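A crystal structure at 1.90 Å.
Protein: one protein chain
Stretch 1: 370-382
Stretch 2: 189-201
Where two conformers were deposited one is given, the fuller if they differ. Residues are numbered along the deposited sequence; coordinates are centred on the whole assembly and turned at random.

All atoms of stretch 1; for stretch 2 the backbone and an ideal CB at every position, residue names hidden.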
# COMPACT_ATOMS: atom_id res chain seq x y z
N GLY A 370 2.35 -10.85 23.74
CA GLY A 370 2.46 -9.40 23.74
C GLY A 370 2.04 -8.75 22.43
O GLY A 370 1.47 -9.38 21.55
N HIS A 371 2.36 -7.47 22.32
CA HIS A 371 1.95 -6.61 21.24
C HIS A 371 3.06 -6.55 20.21
O HIS A 371 4.07 -5.88 20.43
CB HIS A 371 1.63 -5.21 21.81
CG HIS A 371 0.98 -4.28 20.83
ND1 HIS A 371 1.12 -4.41 19.47
CD2 HIS A 371 0.18 -3.20 21.03
CE1 HIS A 371 0.44 -3.45 18.86
NE2 HIS A 371 -0.13 -2.70 19.79
N LEU A 372 2.88 -7.25 19.08
CA LEU A 372 3.93 -7.34 18.05
C LEU A 372 3.95 -6.16 17.10
O LEU A 372 4.58 -6.21 16.03
CB LEU A 372 3.76 -8.65 17.26
CG LEU A 372 4.55 -9.86 17.80
CD1 LEU A 372 4.37 -10.01 19.26
CD2 LEU A 372 4.13 -11.14 17.10
N ASP A 373 3.28 -5.08 17.48
CA ASP A 373 3.43 -3.81 16.77
C ASP A 373 3.05 -3.98 15.28
O ASP A 373 1.92 -4.37 15.00
CB ASP A 373 4.86 -3.30 16.94
CG ASP A 373 5.02 -1.85 16.57
OD1 ASP A 373 4.57 -1.00 17.36
OD2 ASP A 373 5.59 -1.57 15.50
N THR A 374 3.96 -3.74 14.34
CA THR A 374 3.66 -3.91 12.92
C THR A 374 3.11 -5.30 12.60
O THR A 374 2.27 -5.47 11.71
CB THR A 374 4.94 -3.65 12.08
OG1 THR A 374 5.66 -2.55 12.65
CG2 THR A 374 4.60 -3.35 10.64
N ALA A 375 3.60 -6.29 13.34
CA ALA A 375 3.21 -7.69 13.12
C ALA A 375 2.06 -8.18 13.98
O ALA A 375 1.76 -9.37 14.01
CB ALA A 375 4.42 -8.59 13.36
N ALA A 376 1.42 -7.28 14.72
CA ALA A 376 0.40 -7.70 15.68
C ALA A 376 -0.75 -8.40 14.98
O ALA A 376 -1.27 -9.40 15.46
CB ALA A 376 -0.12 -6.51 16.48
N GLY A 377 -1.14 -7.86 13.83
CA GLY A 377 -2.23 -8.42 13.06
C GLY A 377 -1.92 -9.79 12.51
O GLY A 377 -2.84 -10.59 12.31
N MSE A 378 -0.65 -10.08 12.24
CA MSE A 378 -0.26 -11.43 11.79
C MSE A 378 -0.45 -12.43 12.93
O MSE A 378 -0.96 -13.52 12.73
CB MSE A 378 1.20 -11.48 11.32
CG MSE A 378 1.45 -11.05 9.86
SE MSE A 378 0.49 -12.16 8.57
CE MSE A 378 -0.65 -10.74 8.21
N ALA A 379 -0.03 -12.05 14.13
CA ALA A 379 -0.19 -12.94 15.27
C ALA A 379 -1.69 -13.20 15.50
O ALA A 379 -2.10 -14.34 15.76
CB ALA A 379 0.46 -12.34 16.51
N GLY A 380 -2.51 -12.18 15.34
CA GLY A 380 -3.96 -12.32 15.54
C GLY A 380 -4.64 -13.15 14.44
O GLY A 380 -5.47 -14.00 14.73
N LEU A 381 -4.28 -12.89 13.18
CA LEU A 381 -4.89 -13.59 12.05
C LEU A 381 -4.46 -15.06 12.03
O LEU A 381 -5.30 -15.95 11.85
CB LEU A 381 -4.52 -12.91 10.74
CG LEU A 381 -5.02 -13.55 9.43
CD1 LEU A 381 -6.53 -13.75 9.44
CD2 LEU A 381 -4.62 -12.69 8.25
N ILE A 382 -3.17 -15.31 12.25
CA ILE A 382 -2.67 -16.67 12.20
C ILE A 382 -3.23 -17.48 13.37
O ILE A 382 -3.56 -18.62 13.17
CB ILE A 382 -1.13 -16.72 12.16
CG1 ILE A 382 -0.67 -16.22 10.79
CG2 ILE A 382 -0.63 -18.16 12.37
CD1 ILE A 382 0.83 -16.02 10.64
N UNK A 189 3.98 -1.49 2.74
CA UNK A 189 2.77 -0.86 3.25
C UNK A 189 2.90 -0.74 4.76
O UNK A 189 3.25 -1.72 5.45
CB UNK A 189 1.52 -1.65 2.86
N UNK A 190 2.64 0.45 5.28
CA UNK A 190 2.87 0.73 6.69
C UNK A 190 1.75 1.61 7.27
O UNK A 190 1.48 2.69 6.75
CB UNK A 190 4.23 1.41 6.88
N UNK A 191 1.11 1.12 8.35
CA UNK A 191 0.10 1.88 9.07
C UNK A 191 0.25 1.62 10.57
O UNK A 191 -0.74 1.51 11.30
CB UNK A 191 -1.31 1.51 8.59
N UNK A 192 1.49 1.50 11.02
CA UNK A 192 1.78 1.18 12.42
C UNK A 192 1.11 -0.14 12.86
O UNK A 192 1.23 -1.14 12.16
CB UNK A 192 1.31 2.33 13.32
N UNK A 193 0.44 -0.16 14.01
CA UNK A 193 -0.04 -1.41 14.62
C UNK A 193 -1.00 -2.21 13.76
O UNK A 193 -1.18 -3.40 13.98
CB UNK A 193 -0.73 -1.10 15.95
N UNK A 194 -1.63 -1.57 12.78
CA UNK A 194 -2.57 -2.26 11.89
C UNK A 194 -1.96 -2.73 10.57
O UNK A 194 -2.66 -3.33 9.74
CB UNK A 194 -3.75 -1.33 11.59
N UNK A 195 -0.66 -2.47 10.39
CA UNK A 195 0.03 -2.81 9.15
C UNK A 195 -0.30 -4.20 8.59
O UNK A 195 -0.54 -4.34 7.40
CB UNK A 195 1.54 -2.71 9.38
N UNK A 196 -0.31 -5.22 9.45
CA UNK A 196 -0.52 -6.58 8.99
C UNK A 196 -1.81 -6.78 8.23
O UNK A 196 -1.81 -7.42 7.18
CB UNK A 196 -0.49 -7.54 10.18
N UNK A 197 -2.91 -6.33 8.81
CA UNK A 197 -4.21 -6.55 8.18
C UNK A 197 -4.47 -5.61 7.02
O UNK A 197 -5.18 -5.96 6.09
CB UNK A 197 -5.32 -6.40 9.22
N UNK A 198 -3.89 -4.42 7.05
CA UNK A 198 -3.91 -3.55 5.87
C UNK A 198 -3.19 -4.23 4.70
O UNK A 198 -3.68 -4.21 3.58
CB UNK A 198 -3.26 -2.20 6.18
N UNK A 199 -2.05 -4.87 4.97
CA UNK A 199 -1.33 -5.57 3.91
C UNK A 199 -2.21 -6.69 3.36
O UNK A 199 -2.30 -6.89 2.14
CB UNK A 199 -0.00 -6.13 4.43
N UNK A 200 -2.88 -7.40 4.27
CA UNK A 200 -3.81 -8.45 3.86
C UNK A 200 -4.92 -7.85 3.00
O UNK A 200 -5.29 -8.40 1.96
CB UNK A 200 -4.40 -9.16 5.08
N UNK A 201 -5.47 -6.72 3.43
CA UNK A 201 -6.53 -6.06 2.68
C UNK A 201 -6.07 -5.71 1.26
O UNK A 201 -6.78 -5.99 0.28
CB UNK A 201 -6.99 -4.80 3.41

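Positions 189 and 191 find no atom of stretch 1 within 5.5 Å of their ideal CB atoms, so stretch 1 sets no preference; they are Thr189 and Thr191, the latter donating from N to the OG1 of residue 195 at 2.9 Å. Position 190 has extended backbone angles and points sideways, and only a longer side chain could reach across. Asn190 does so modestly, its ND2 lying 4.3 Å from Thr374 CG2.

At 192 the phi/psi of 57/-132 is unusual for any residue with a CB, and glycine would be the easy choice. The CB points away with nothing of stretch 1 within 5.5 Å, so stretch 1 sets no size limit; the residue is Ala192, whose backbone O lies 3.8 Å from Thr374 CA.

The CB of 193 points sideways, 3.9 Å from His371 CE1 and 4.3 Å from Asp373 O. A small or medium side chain would suit. Cys193 sets its CB at the edge of the His371 ring, near its plane, and its SG 5.1 Å from the ring centroid, 71° off the normal. Its CA also makes a CA-H...O contact with Asp373 O at 3.6 Å. Position 194 points away, so stretch 1 says little; it is Ser194.

Position 195 opens the helix with its CB toward stretch 1, 3.4 Å from Thr374 CG2, which favours a compact residue such as alanine, serine or threonine. Thr195 packs its CB against that methyl, while its OG1 donates to Ala192 O at 2.7 Å.

Position 196 is the tightest. Its CB lies 3.5 Å from Gly377 CA, 3.3 Å from Met378 N and 3.8 Å from the acceptor Thr374 O. Glycine, alanine or serine would suit, and a hydroxyl could use the carbonyl. Ser196, chi1 m, donates from OG to Thr374 O at 2.9 Å; its N adds a weak bond to the same oxygen at 3.4 Å. One water accepts from Ser196 N (3.1 Å to its O) and Gly377 N (2.9 Å to its O).

At 197 the CB is sideways, 5.3 Å from Gly377 CA, beside a surface without side chain at 377; a branched aliphatic or methionine could fill it. Leu197 brings CD2 to 3.6 Å from Gly377 O and 4.1 Å from Leu381 CB.

Positions 198, 199 and 201 lack contacts, although 199 points toward stretch 1; they are Val198, Ala199 and His201. The ideal CB of 200 lies 4.7 Å from Leu381 CD2 and 5.1 Å from Met378 CE, an apolar setting for valine, leucine or isoleucine. Val200 CG2 lies 3.8 Å from Leu381 CD2 and 3.7 Å from Met378 CE.

Stretch 2, residues 189-201: TNTACSTSLVAVH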
# COMPACT_ATOMS: atom_id res chain seq x y z
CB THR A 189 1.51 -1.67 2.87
OG1 THR A 189 1.42 -2.81 3.72
CG2 THR A 189 1.60 -2.17 1.44
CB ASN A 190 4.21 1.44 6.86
CG ASN A 190 5.37 0.49 6.77
OD1 ASN A 190 6.01 0.35 5.72
ND2 ASN A 190 5.65 -0.19 7.88
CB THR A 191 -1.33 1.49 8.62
OG1 THR A 191 -1.56 0.10 8.86
CG2 THR A 191 -1.51 1.76 7.12
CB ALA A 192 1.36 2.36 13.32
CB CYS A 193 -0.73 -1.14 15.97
SG CYS A 193 -0.15 0.30 16.83
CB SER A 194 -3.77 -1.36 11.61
OG SER A 194 -3.34 -0.12 11.07
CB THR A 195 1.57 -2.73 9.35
OG1 THR A 195 1.95 -1.37 9.57
CG2 THR A 195 2.32 -3.28 8.14
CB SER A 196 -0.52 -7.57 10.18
OG SER A 196 0.77 -7.77 10.69
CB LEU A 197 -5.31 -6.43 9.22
CG LEU A 197 -5.22 -7.43 10.39
CD1 LEU A 197 -6.50 -7.35 11.24
CD2 LEU A 197 -4.96 -8.87 9.92
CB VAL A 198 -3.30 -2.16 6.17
CG1 VAL A 198 -3.22 -1.31 4.91
CG2 VAL A 198 -4.12 -1.44 7.24
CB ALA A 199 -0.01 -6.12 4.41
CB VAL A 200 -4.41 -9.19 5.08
CG1 VAL A 200 -5.60 -10.06 4.69
CG2 VAL A 200 -3.34 -10.07 5.75
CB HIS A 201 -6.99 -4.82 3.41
CG HIS A 201 -7.93 -3.97 2.63
ND1 HIS A 201 -9.27 -4.23 2.55
CD2 HIS A 201 -7.71 -2.83 1.93
CE1 HIS A 201 -9.86 -3.28 1.83
NE2 HIS A 201 -8.93 -2.42 1.45
O HOH W 1 -0.43 -5.34 12.52
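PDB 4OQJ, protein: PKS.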